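Local atomic coordinates of lysyl oxidase (Pichia pastoris, PDB entry 1W7C), a protein that is a copper- and topaquinone-containing amine oxidase that probably oxidises primary amines, including peptidyl lysine side chains, to aldehydes. Residues T22-A25 / K26-Q30. Residues are numbered along the deposited sequence; the frame is centred on the assembly and turned at random. Where two conformers were deposited one is given.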
ATOM      1  N   THR A  22     -27.425  13.756  10.024  1.00 15.68           N
ATOM      2  CA  THR A  22     -27.455  14.378   8.719  1.00 15.65           C
ATOM      3  C   THR A  22     -27.421  15.905   8.811  1.00 15.55           C
ATOM      4  O   THR A  22     -27.846  16.499   9.818  1.00 15.96           O
ATOM      5  CB  THR A  22     -28.711  13.870   7.958  1.00 15.42           C
ATOM      6  OG1 THR A  22     -28.541  14.072   6.559  1.00 15.87           O
ATOM      7  CG2 THR A  22     -29.979  14.637   8.371  1.00 17.55           C
ATOM      8  N   SER A  23     -26.941  16.526   7.731  1.00 15.08           N
ATOM      9  CA  SER A  23     -26.862  17.981   7.678  1.00 16.28           C
ATOM     10  C   SER A  23     -28.240  18.595   7.793  1.00 16.34           C
ATOM     11  O   SER A  23     -29.267  17.943   7.554  1.00 16.83           O
ATOM     12  CB  SER A  23     -26.192  18.451   6.378  1.00 15.45           C
ATOM     13  OG  SER A  23     -27.022  18.204   5.246  1.00 16.27           O
ATOM     14  N   LEU A  24     -28.274  19.861   8.182  1.00 16.69           N
ATOM     15  CA  LEU A  24     -29.539  20.572   8.263  1.00 17.04           C
ATOM     16  C   LEU A  24     -30.218  20.672   6.903  1.00 18.15           C
ATOM     17  O   LEU A  24     -29.586  20.874   5.869  1.00 19.37           O
ATOM     18  CB  LEU A  24     -29.333  21.958   8.836  1.00 17.57           C
ATOM     19  CG  LEU A  24     -28.823  22.025  10.275  1.00 18.79           C
ATOM     20  CD1 LEU A  24     -28.593  23.480  10.618  1.00 19.55           C
ATOM     21  CD2 LEU A  24     -29.798  21.351  11.246  1.00 19.16           C
ATOM     22  N   ALA A  25     -31.526  20.452   6.894  1.00 17.74           N
ATOM     23  CA  ALA A  25     -32.333  20.734   5.721  1.00 18.57           C
ATOM     24  C   ALA A  25     -32.384  22.245   5.463  1.00 18.58           C
ATOM     25  O   ALA A  25     -32.194  23.046   6.375  1.00 18.86           O
ATOM     26  CB  ALA A  25     -33.728  20.200   5.955  1.00 21.63           C
ATOM     27  N   LYS A  26     -32.628  22.629   4.223  0.65 20.09           N
ATOM     28  CA  LYS A  26     -32.731  24.049   3.877  0.65 26.40           C
ATOM     29  C   LYS A  26     -33.695  24.770   4.821  0.65 28.39           C
ATOM     30  O   LYS A  26     -33.411  25.867   5.296  0.65 23.44           O
ATOM     31  CB  LYS A  26     -33.158  24.207   2.424  0.65 33.02           C
ATOM     32  CG  LYS A  26     -33.131  25.663   1.947  0.65 33.21           C
ATOM     33  CD  LYS A  26     -33.326  25.801   0.446  0.65 49.61           C
ATOM     34  CE  LYS A  26     -32.741  27.110  -0.092  0.65 65.41           C
ATOM     35  NZ  LYS A  26     -32.651  28.196   0.938  0.65 50.47           N
ATOM     36  N   GLU A  27     -34.850  24.143   5.061  1.00 22.02           N
ATOM     37  CA  GLU A  27     -35.877  24.714   5.930  1.00 27.93           C
ATOM     38  C   GLU A  27     -35.377  24.925   7.380  1.00 21.93           C
ATOM     39  O   GLU A  27     -35.745  25.903   8.039  1.00 23.66           O
ATOM     40  CB  GLU A  27     -37.159  23.845   5.906  0.50 36.44           C
ATOM     41  CG  GLU A  27     -36.974  22.370   6.295  0.50 35.80           C
ATOM     42  CD  GLU A  27     -36.877  21.400   5.108  0.50 52.68           C
ATOM     43  OE1 GLU A  27     -37.285  20.222   5.275  0.50 45.88           O
ATOM     44  OE2 GLU A  27     -36.371  21.791   4.022  0.50 37.18           O
ATOM     45  N   GLU A  28     -34.544  24.004   7.864  1.00 20.39           N
ATOM     46  CA  GLU A  28     -33.982  24.124   9.194  1.00 19.76           C
ATOM     47  C   GLU A  28     -32.979  25.272   9.248  1.00 21.26           C
ATOM     48  O   GLU A  28     -33.005  26.086  10.172  1.00 21.59           O
ATOM     49  CB  GLU A  28     -33.268  22.830   9.622  1.00 20.98           C
ATOM     50  CG  GLU A  28     -34.185  21.663   9.862  1.00 19.70           C
ATOM     51  CD  GLU A  28     -33.468  20.362  10.200  1.00 21.29           C
ATOM     52  OE1 GLU A  28     -32.658  19.882   9.384  1.00 22.59           O
ATOM     53  OE2 GLU A  28     -33.745  19.820  11.288  1.00 23.74           O
ATOM     54  N   VAL A  29     -32.126  25.367   8.240  1.00 20.16           N
ATOM     55  CA  VAL A  29     -31.198  26.480   8.155  1.00 20.51           C
ATOM     56  C   VAL A  29     -31.985  27.806   8.132  1.00 21.39           C
ATOM     57  O   VAL A  29     -31.627  28.758   8.812  1.00 21.44           O
ATOM     58  CB  VAL A  29     -30.289  26.359   6.911  1.00 20.18           C
ATOM     59  CG1 VAL A  29     -29.419  27.605   6.760  1.00 21.95           C
ATOM     60  CG2 VAL A  29     -29.420  25.120   7.032  1.00 22.37           C
ATOM     61  N   GLN A  30     -33.049  27.862   7.340  1.00 21.55           N
ATOM     62  CA  GLN A  30     -33.831  29.087   7.221  1.00 23.81           C
ATOM     63  C   GLN A  30     -34.449  29.503   8.544  1.00 21.52           C
ATOM     64  O   GLN A  30     -34.385  30.677   8.914  1.00 24.15           O
ATOM     65  CB  GLN A  30     -34.937  28.910   6.191  1.00 26.92           C
ATOM     66  CG  GLN A  30     -35.664  30.201   5.851  1.00 28.86           C
ATOM     67  CD  GLN A  30     -34.790  31.207   5.145  1.00 32.09           C
ATOM     68  OE1 GLN A  30     -34.405  30.990   4.010  1.00 37.47           O
ATOM     69  NE2 GLN A  30     -34.499  32.336   5.809  1.00 31.62           N
TER
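The Glu28 carboxylate has Leu24 over one face and the backbone N of Ala25 at its edge, on the OE1 side. Leu24 CD2 sits over that face, 3.9 Å from Glu28 CD. Ala25 N donates to Glu28 OE1 at 2.8 Å, on the anti lone pair, with an N-H...O angle of 164°. The Glu27 carboxylate has the Ala25 methyl over one face: Ala25 CB is 3.5 Å from Glu27 CD and about equally far from both oxygens. Ala25 is the N-cap of helix 26-39. The bond from Ala25 N to Glu28 is one half of a capping box; alanine cannot supply the other. A hydrophobic staple flanks it, with Leu24 CB 3.6 Å from Val29 CG2. Val29 N starts the helical bonding with a straight bond to Ala25 O (3.0 Å, 170°), and Glu28 N adds a weak one. Glu28 reaches back because CG lies anti to its carbonyl carbon (chi1 -69°) and the chain then runs extended. Its OE2 makes a salt bridge to Arg81. With an alanine here, Ala25 N and Arg81 would probably lose this partner, and Leu24 CD2 its packing on the carboxylate. Leu24 also packs on Ile58 and Thr60 of strand 53-61.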